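Side-chain contacts in chloride intracellular channel exc-4 (Caenorhabditis elegans, PDB 2YV9), which regulates the size of the excretory canal lumen as the tube grows, and may insert into membranes to form chloride ion channels: residues A[43-48]-A[195-200]; A[169-174]-A[181-186]. All coordinates share one frame; numbering follows the deposited sequence.

Interaction 1 of 2, residues A[43-48]-A[195-200]; sequences FWMELY and LMPRLH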
ATOM      1  N   PHE A  43      -2.157  10.062  -3.986  1.00 23.07           N
ATOM      2  CA  PHE A  43      -2.923  10.523  -2.842  1.00 21.55           C
ATOM      3  C   PHE A  43      -2.745  12.003  -2.571  1.00 22.31           C
ATOM      4  O   PHE A  43      -3.693  12.684  -2.113  1.00 25.99           O
ATOM      5  CB  PHE A  43      -2.686   9.697  -1.587  1.00 24.68           C
ATOM      6  CG  PHE A  43      -3.094   8.286  -1.756  1.00 20.19           C
ATOM      7  CD1 PHE A  43      -4.369   7.978  -2.189  1.00 21.41           C
ATOM      8  CD2 PHE A  43      -2.217   7.254  -1.540  1.00 22.72           C
ATOM      9  CE1 PHE A  43      -4.746   6.671  -2.383  1.00 23.94           C
ATOM     10  CE2 PHE A  43      -2.618   5.943  -1.721  1.00 20.59           C
ATOM     11  CZ  PHE A  43      -3.849   5.651  -2.149  1.00 23.52           C
ATOM     12  N   TRP A  44      -1.555  12.524  -2.842  1.00 20.84           N
ATOM     13  CA  TRP A  44      -1.338  13.964  -2.662  1.00 23.62           C
ATOM     14  C   TRP A  44      -2.253  14.706  -3.617  1.00 20.95           C
ATOM     15  O   TRP A  44      -2.974  15.642  -3.185  1.00 23.32           O
ATOM     16  CB  TRP A  44       0.116  14.323  -2.868  1.00 22.89           C
ATOM     17  CG  TRP A  44       0.544  15.737  -2.498  1.00 24.25           C
ATOM     18  CD1 TRP A  44      -0.235  16.848  -2.246  1.00 23.26           C
ATOM     19  CD2 TRP A  44       1.898  16.162  -2.404  1.00 21.76           C
ATOM     20  NE1 TRP A  44       0.591  17.932  -1.947  1.00 23.78           N
ATOM     21  CE2 TRP A  44       1.904  17.517  -2.029  1.00 23.38           C
ATOM     22  CE3 TRP A  44       3.128  15.489  -2.535  1.00 21.20           C
ATOM     23  CZ2 TRP A  44       3.080  18.235  -1.881  1.00 22.19           C
ATOM     24  CZ3 TRP A  44       4.299  16.189  -2.341  1.00 24.35           C
ATOM     25  CH2 TRP A  44       4.272  17.561  -2.029  1.00 27.15           C
ATOM     26  N   MET A  45      -2.330  14.257  -4.885  1.00 19.39           N
ATOM     27  CA  MET A  45      -3.276  14.936  -5.777  1.00 22.44           C
ATOM     28  C   MET A  45      -4.714  14.900  -5.256  1.00 24.27           C
ATOM     29  O   MET A  45      -5.460  15.915  -5.301  1.00 23.18           O
ATOM     30  CB  MET A  45      -3.252  14.314  -7.171  1.00 23.37           C
ATOM     31  CG  MET A  45      -1.953  14.572  -7.919  1.00 22.73           C
ATOM     32  SD  MET A  45      -1.785  13.999  -9.597  1.00 21.10           S
ATOM     33  CE  MET A  45      -3.169  14.800 -10.363  1.00 17.71           C
ATOM     34  N   GLU A  46      -5.130  13.757  -4.744  1.00 22.51           N
ATOM     35  CA  GLU A  46      -6.488  13.648  -4.184  1.00 24.03           C
ATOM     36  C   GLU A  46      -6.669  14.588  -2.968  1.00 28.92           C
ATOM     37  O   GLU A  46      -7.687  15.309  -2.826  1.00 25.49           O
ATOM     38  CB  GLU A  46      -6.773  12.202  -3.840  1.00 29.75           C
ATOM     39  CG  GLU A  46      -6.886  11.288  -5.077  1.00 25.13           C
ATOM     40  CD  GLU A  46      -7.006   9.813  -4.746  1.00 24.50           C
ATOM     41  OE1 GLU A  46      -7.051   9.463  -3.538  1.00 23.65           O
ATOM     42  OE2 GLU A  46      -7.073   9.028  -5.695  1.00 26.87           O
ATOM     43  N   LEU A  47      -5.729  14.544  -2.043  1.00 21.11           N
ATOM     44  CA  LEU A  47      -5.774  15.485  -0.911  1.00 22.96           C
ATOM     45  C   LEU A  47      -5.808  16.953  -1.354  1.00 24.65           C
ATOM     46  O   LEU A  47      -6.535  17.756  -0.746  1.00 25.71           O
ATOM     47  CB  LEU A  47      -4.617  15.240   0.044  1.00 21.41           C
ATOM     48  CG  LEU A  47      -4.838  13.910   0.797  1.00 22.15           C
ATOM     49  CD1 LEU A  47      -3.547  13.520   1.589  1.00 24.48           C
ATOM     50  CD2 LEU A  47      -5.973  13.904   1.748  1.00 23.26           C
ATOM     51  N   TYR A  48      -5.064  17.298  -2.389  1.00 22.12           N
ATOM     52  CA  TYR A  48      -5.039  18.677  -2.899  1.00 26.85           C
ATOM     53  C   TYR A  48      -6.423  19.061  -3.421  1.00 27.37           C
ATOM     54  O   TYR A  48      -6.896  20.176  -3.190  1.00 27.73           O
ATOM     55  CB  TYR A  48      -3.978  18.897  -4.002  1.00 26.54           C
ATOM     56  CG  TYR A  48      -3.633  20.357  -4.142  1.00 29.01           C
ATOM     57  CD1 TYR A  48      -2.512  20.898  -3.502  1.00 27.24           C
ATOM     58  CD2 TYR A  48      -4.433  21.207  -4.883  1.00 28.30           C
ATOM     59  CE1 TYR A  48      -2.224  22.238  -3.594  1.00 37.17           C
ATOM     60  CE2 TYR A  48      -4.144  22.557  -4.988  1.00 27.84           C
ATOM     61  CZ  TYR A  48      -3.046  23.073  -4.345  1.00 34.40           C
ATOM     62  OH  TYR A  48      -2.740  24.439  -4.465  1.00 34.96           O
ATOM     63  N   LEU A 195      -2.763   8.336 -13.845  1.00 18.29           N
ATOM     64  CA  LEU A 195      -2.202   8.496 -15.217  1.00 16.53           C
ATOM     65  C   LEU A 195      -1.317   9.716 -15.370  1.00 18.77           C
ATOM     66  O   LEU A 195      -0.334   9.656 -16.071  1.00 23.66           O
ATOM     67  CB  LEU A 195      -3.373   8.626 -16.224  1.00 17.68           C
ATOM     68  CG  LEU A 195      -2.970   8.634 -17.690  1.00 20.20           C
ATOM     69  CD1 LEU A 195      -2.118   7.384 -18.024  1.00 24.52           C
ATOM     70  CD2 LEU A 195      -4.250   8.731 -18.584  1.00 20.88           C
ATOM     71  N   MET A 196      -1.681  10.874 -14.800  1.00 19.25           N
ATOM     72  CA  MET A 196      -0.900  12.060 -15.120  1.00 22.45           C
ATOM     73  C   MET A 196       0.541  11.889 -14.549  1.00 22.01           C
ATOM     74  O   MET A 196       1.514  12.095 -15.271  1.00 21.78           O
ATOM     75  CB  MET A 196      -1.577  13.340 -14.632  1.00 22.49           C
ATOM     76  CG  MET A 196      -2.829  13.670 -15.426  1.00 19.95           C
ATOM     77  SD  MET A 196      -3.666  15.123 -14.662  1.00 23.59           S
ATOM     78  CE  MET A 196      -4.607  15.693 -16.122  1.00 23.04           C
ATOM     79  N   PRO A 197       0.650  11.446 -13.288  1.00 18.48           N
ATOM     80  CA  PRO A 197       2.083  11.170 -12.852  1.00 17.73           C
ATOM     81  C   PRO A 197       2.810  10.125 -13.713  1.00 25.11           C
ATOM     82  O   PRO A 197       3.945  10.339 -14.078  1.00 23.01           O
ATOM     83  CB  PRO A 197       1.894  10.700 -11.405  1.00 21.31           C
ATOM     84  CG  PRO A 197       0.583  11.395 -10.953  1.00 24.39           C
ATOM     85  CD  PRO A 197      -0.308  11.298 -12.186  1.00 22.37           C
ATOM     86  N   ARG A 198       2.121   9.060 -14.128  1.00 22.06           N
ATOM     87  CA  ARG A 198       2.746   8.043 -14.986  1.00 17.64           C
ATOM     88  C   ARG A 198       3.206   8.651 -16.331  1.00 17.68           C
ATOM     89  O   ARG A 198       4.317   8.401 -16.831  1.00 20.41           O
ATOM     90  CB  ARG A 198       1.883   6.813 -15.099  1.00 20.82           C
ATOM     91  CG  ARG A 198       1.794   6.042 -13.771  1.00 21.65           C
ATOM     92  CD  ARG A 198       0.751   4.893 -13.781  1.00 24.05           C
ATOM     93  NE  ARG A 198       0.835   4.048 -12.585  1.00 22.76           N
ATOM     94  CZ  ARG A 198       0.580   4.472 -11.352  1.00 24.77           C
ATOM     95  NH1 ARG A 198       0.140   5.713 -11.154  1.00 22.34           N
ATOM     96  NH2 ARG A 198       0.749   3.667 -10.317  1.00 26.74           N
ATOM     97  N   LEU A 199       2.341   9.451 -16.940  1.00 18.67           N
ATOM     98  CA  LEU A 199       2.707  10.101 -18.173  1.00 22.81           C
ATOM     99  C   LEU A 199       3.921  10.994 -18.009  1.00 19.93           C
ATOM    100  O   LEU A 199       4.804  10.979 -18.848  1.00 22.20           O
ATOM    101  CB  LEU A 199       1.525  10.863 -18.750  1.00 22.66           C
ATOM    102  CG  LEU A 199       0.404  10.063 -19.365  1.00 18.88           C
ATOM    103  CD1 LEU A 199      -0.832  10.976 -19.710  1.00 23.05           C
ATOM    104  CD2 LEU A 199       0.840   9.328 -20.696  1.00 21.03           C
ATOM    105  N   HIS A 200       3.941  11.781 -16.943  1.00 22.32           N
ATOM    106  CA  HIS A 200       5.053  12.710 -16.720  1.00 21.14           C
ATOM    107  C   HIS A 200       6.334  11.931 -16.463  1.00 22.00           C
ATOM    108  O   HIS A 200       7.390  12.272 -17.025  1.00 22.67           O
ATOM    109  CB  HIS A 200       4.781  13.569 -15.513  1.00 22.39           C
ATOM    110  CG  HIS A 200       5.793  14.646 -15.333  1.00 20.79           C
ATOM    111  ND1 HIS A 200       6.057  15.616 -16.285  1.00 19.94           N
ATOM    112  CD2 HIS A 200       6.662  14.871 -14.318  1.00 24.60           C
ATOM    113  CE1 HIS A 200       7.033  16.394 -15.842  1.00 24.89           C
ATOM    114  NE2 HIS A 200       7.417  15.962 -14.659  1.00 24.17           N
TER
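Met45, on helix 38-52, reaches across to Pro197 and Met196 on helix 190-210, joining the thioredoxin-like N-terminal domain of this GST-type fold to its all-helical C-terminal domain. The helices stand well apart here, with 9.6 Å between Met45 CA and Pro197 CA, and a long unbranched side chain suits such a gap. The CB of Met45 points toward the partner helix. The chain then runs extended through chi2, and neither CB nor CG comes within contact distance of the other segment. Its sulfur makes the first touch: SD sits 3.8 Å from Pro197 CG and 4.0 Å from Pro197 CD, so the sulfur lies against the CG-CD side of the ring, the two side chains crossing at a slant. A bend at chi3 (57°) turns the terminal methyl aside, bringing Met45 CE to 4.3 Å from Met196 SD. Met196 sets out toward helix 38-52, but its tip turns off from it; the side chain also packs on Tyr224 and Ala228. Proline fits this place because it offers a compact apolar ring, though its nitrogen cannot bond to the preceding turn and the helix is kinked there. Phe234 and Ser237 also border Met45. All three touching residues are buried, and no hydrogen bond joins the segments. An interface of sulfur and hydrocarbon is consistent with the proposed conformational change, in which the N-terminal domain exposes hydrophobic surface before membrane insertion.

Interaction 2 of 2, residues A[169-174]-A[181-186]; sequences SNIDQL and RYLLGN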
ATOM      1  N   SER A 169      -1.017   5.693 -27.858  1.00 21.80           N
ATOM      2  CA  SER A 169      -1.934   5.905 -28.979  1.00 24.13           C
ATOM      3  C   SER A 169      -3.369   5.575 -28.571  1.00 26.42           C
ATOM      4  O   SER A 169      -4.275   6.333 -28.887  1.00 25.57           O
ATOM      5  CB  SER A 169      -1.567   5.096 -30.200  1.00 28.86           C
ATOM      6  OG  SER A 169      -2.422   5.508 -31.265  1.00 27.19           O
ATOM      7  N   ASN A 170      -3.548   4.478 -27.836  1.00 26.08           N
ATOM      8  CA  ASN A 170      -4.887   4.067 -27.342  1.00 26.23           C
ATOM      9  C   ASN A 170      -5.520   5.130 -26.429  1.00 31.43           C
ATOM     10  O   ASN A 170      -6.687   5.503 -26.570  1.00 31.12           O
ATOM     11  CB  ASN A 170      -4.812   2.722 -26.646  1.00 32.39           C
ATOM     12  CG  ASN A 170      -4.502   1.559 -27.605  1.00 28.62           C
ATOM     13  OD1 ASN A 170      -4.635   1.677 -28.816  1.00 36.66           O
ATOM     14  ND2 ASN A 170      -4.078   0.427 -27.033  1.00 36.81           N
ATOM     15  N   ILE A 171      -4.721   5.661 -25.524  1.00 24.84           N
ATOM     16  CA  ILE A 171      -5.146   6.778 -24.690  1.00 24.38           C
ATOM     17  C   ILE A 171      -5.453   8.077 -25.471  1.00 26.23           C
ATOM     18  O   ILE A 171      -6.490   8.742 -25.222  1.00 25.93           O
ATOM     19  CB  ILE A 171      -4.127   6.992 -23.545  1.00 25.85           C
ATOM     20  CG1 ILE A 171      -3.955   5.691 -22.714  1.00 26.46           C
ATOM     21  CG2 ILE A 171      -4.578   8.163 -22.665  1.00 23.84           C
ATOM     22  CD1 ILE A 171      -2.883   5.788 -21.592  1.00 24.72           C
ATOM     23  N   ASP A 172      -4.591   8.435 -26.422  1.00 24.28           N
ATOM     24  CA  ASP A 172      -4.906   9.520 -27.329  1.00 22.58           C
ATOM     25  C   ASP A 172      -6.279   9.320 -27.963  1.00 24.82           C
ATOM     26  O   ASP A 172      -7.045  10.248 -27.991  1.00 30.33           O
ATOM     27  CB  ASP A 172      -3.873   9.617 -28.434  1.00 25.49           C
ATOM     28  CG  ASP A 172      -4.018  10.877 -29.271  1.00 29.54           C
ATOM     29  OD1 ASP A 172      -3.846  12.004 -28.775  1.00 26.90           O
ATOM     30  OD2 ASP A 172      -4.250  10.721 -30.499  1.00 41.13           O
ATOM     31  N   GLN A 173      -6.519   8.100 -28.456  1.00 23.89           N
ATOM     32  CA  GLN A 173      -7.772   7.757 -29.146  1.00 31.44           C
ATOM     33  C   GLN A 173      -8.965   7.891 -28.210  1.00 35.86           C
ATOM     34  O   GLN A 173     -10.001   8.473 -28.587  1.00 35.05           O
ATOM     35  CB  GLN A 173      -7.680   6.340 -29.727  1.00 35.55           C
ATOM     36  CG  GLN A 173      -6.806   6.289 -30.983  1.00 36.55           C
ATOM     37  CD  GLN A 173      -6.519   4.855 -31.477  1.00 62.33           C
ATOM     38  OE1 GLN A 173      -7.442   4.125 -31.838  1.00 68.91           O
ATOM     39  NE2 GLN A 173      -5.232   4.461 -31.500  1.00 50.70           N
ATOM     40  N   LEU A 174      -8.824   7.378 -26.992  1.00 28.91           N
ATOM     41  CA  LEU A 174      -9.879   7.524 -25.979  1.00 28.49           C
ATOM     42  C   LEU A 174     -10.203   8.982 -25.666  1.00 31.95           C
ATOM     43  O   LEU A 174     -11.358   9.388 -25.574  1.00 37.39           O
ATOM     44  CB  LEU A 174      -9.455   6.814 -24.698  1.00 34.74           C
ATOM     45  CG  LEU A 174     -10.437   6.874 -23.535  1.00 41.45           C
ATOM     46  CD1 LEU A 174     -11.828   6.353 -24.010  1.00 42.12           C
ATOM     47  CD2 LEU A 174      -9.885   6.076 -22.364  1.00 34.75           C
ATOM     48  N   ARG A 181     -11.710  17.107 -20.688  1.00 25.52           N
ATOM     49  CA  ARG A 181     -10.538  17.792 -20.145  1.00 27.95           C
ATOM     50  C   ARG A 181      -9.675  16.811 -19.368  1.00 23.95           C
ATOM     51  O   ARG A 181      -8.408  16.800 -19.502  1.00 27.50           O
ATOM     52  CB  ARG A 181     -10.999  18.857 -19.156  1.00 27.40           C
ATOM     53  CG  ARG A 181      -9.891  19.656 -18.523  1.00 35.08           C
ATOM     54  CD  ARG A 181      -9.555  20.846 -19.379  1.00 52.73           C
ATOM     55  NE  ARG A 181     -10.592  21.875 -19.247  1.00 75.60           N
ATOM     56  CZ  ARG A 181     -10.835  22.848 -20.129  1.00 79.94           C
ATOM     57  NH1 ARG A 181     -10.119  22.968 -21.250  1.00 81.87           N
ATOM     58  NH2 ARG A 181     -11.813  23.712 -19.885  1.00 80.53           N
ATOM     59  N   TYR A 182     -10.358  16.079 -18.490  1.00 23.27           N
ATOM     60  CA  TYR A 182      -9.741  14.982 -17.733  1.00 26.33           C
ATOM     61  C   TYR A 182     -10.113  13.651 -18.396  1.00 29.38           C
ATOM     62  O   TYR A 182     -10.805  13.648 -19.414  1.00 34.07           O
ATOM     63  CB  TYR A 182     -10.085  15.100 -16.215  1.00 25.74           C
ATOM     64  CG  TYR A 182      -9.464  16.365 -15.586  1.00 28.01           C
ATOM     65  CD1 TYR A 182      -8.130  16.355 -15.129  1.00 25.37           C
ATOM     66  CD2 TYR A 182     -10.172  17.544 -15.478  1.00 29.01           C
ATOM     67  CE1 TYR A 182      -7.536  17.489 -14.598  1.00 24.53           C
ATOM     68  CE2 TYR A 182      -9.586  18.697 -14.943  1.00 22.14           C
ATOM     69  CZ  TYR A 182      -8.248  18.660 -14.503  1.00 29.49           C
ATOM     70  OH  TYR A 182      -7.647  19.771 -13.959  1.00 32.15           O
ATOM     71  N   LEU A 183      -9.635  12.517 -17.877  1.00 22.83           N
ATOM     72  CA  LEU A 183      -9.755  11.258 -18.551  1.00 22.69           C
ATOM     73  C   LEU A 183     -11.205  10.826 -18.659  1.00 29.00           C
ATOM     74  O   LEU A 183     -11.589  10.243 -19.671  1.00 31.05           O
ATOM     75  CB  LEU A 183      -8.922  10.171 -17.839  1.00 25.56           C
ATOM     76  CG  LEU A 183      -8.685   8.848 -18.543  1.00 29.58           C
ATOM     77  CD1 LEU A 183      -7.940   9.017 -19.848  1.00 28.40           C
ATOM     78  CD2 LEU A 183      -7.912   7.906 -17.626  1.00 30.00           C
ATOM     79  N   LEU A 184     -11.993  11.108 -17.632  1.00 26.20           N
ATOM     80  CA  LEU A 184     -13.414  10.667 -17.602  1.00 35.11           C
ATOM     81  C   LEU A 184     -14.457  11.738 -17.800  1.00 35.11           C
ATOM     82  O   LEU A 184     -15.655  11.423 -17.935  1.00 37.79           O
ATOM     83  CB  LEU A 184     -13.694  10.018 -16.268  1.00 33.42           C
ATOM     84  CG  LEU A 184     -13.359   8.542 -16.140  1.00 30.40           C
ATOM     85  CD1 LEU A 184     -11.902   8.215 -16.488  1.00 34.47           C
ATOM     86  CD2 LEU A 184     -13.779   8.092 -14.720  1.00 31.21           C
ATOM     87  N   GLY A 185     -14.055  12.995 -17.772  1.00 24.08           N
ATOM     88  CA  GLY A 185     -14.987  14.091 -17.837  1.00 26.09           C
ATOM     89  C   GLY A 185     -14.324  15.394 -17.492  1.00 27.67           C
ATOM     90  O   GLY A 185     -13.085  15.539 -17.682  1.00 28.26           O
ATOM     91  N   ASN A 186     -15.133  16.341 -17.016  1.00 30.65           N
ATOM     92  CA  ASN A 186     -14.670  17.696 -16.749  1.00 27.58           C
ATOM     93  C   ASN A 186     -13.932  17.861 -15.418  1.00 30.13           C
ATOM     94  O   ASN A 186     -13.348  18.926 -15.175  1.00 33.29           O
ATOM     95  CB  ASN A 186     -15.865  18.635 -16.762  1.00 36.57           C
ATOM     96  CG  ASN A 186     -15.464  20.085 -16.863  1.00 52.52           C
ATOM     97  OD1 ASN A 186     -15.816  20.908 -16.006  1.00 62.05           O
ATOM     98  ND2 ASN A 186     -14.716  20.411 -17.912  1.00 41.50           N
TER
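Leu174, on helix 155-178, and Leu183, in the irregular segment beyond it, bring their CA atoms to 8.3 Å where the chain, after leaving the helix, dips back toward it at Leu183. This is a helix-loop-helix connection in the all-helical C-terminal domain of the GST fold, leading into helix 190-210. Within the loop, Tyr182 N bonds to Gly185 O at 2.9 Å, tightening the turn. Leu183 N is held by Asp192 OD1 and Leu183 O by Arg178 NH1, polar grips that fix the backbone from which its side chain projects. With CG opposite the backbone N (chi1 -168°), Leu183 carries its CD1 methyl in against the helix: CD1 meets Leu174 CD2 at 4.3 Å and Ile171 CG2 at 4.5 Å. Three residues apart, Ile171 and Leu174 lie on one side of the helix, and their branched side chains suit a loose methyl-to-methyl contact that needs no exact direction. Leu126 and Ala119 of helix 117-140 touch Ile171 and Leu183 respectively. Along the exposed side of the same helix, Gln173 NE2 bonds back to Ser169 OG at 3.0 Å, with the hydroxyl oxygen close to the amide plane.

How the interactions relate
Both segments of interaction 2 fall in the stretch of chain between the two segments of interaction 1: helix 38-52 comes first, then helix 155-178, the 181-186 connection and finally helix 190-210. Their centres lie 15 Å apart, with interaction 1 near the middle of the molecule. Helix 190-210 ties them together. Its Met196 places CE 3.7 Å from Tyr182 CD1, while the two methyls of Leu195 pack separately, CD2 against Leu183 CD2 and CD1 against Ile171 CD1. Interaction 2 lies wholly within the C-terminal helical domain, whereas interaction 1 spans the boundary to the N-terminal domain, the part thought to rearrange on membrane insertion.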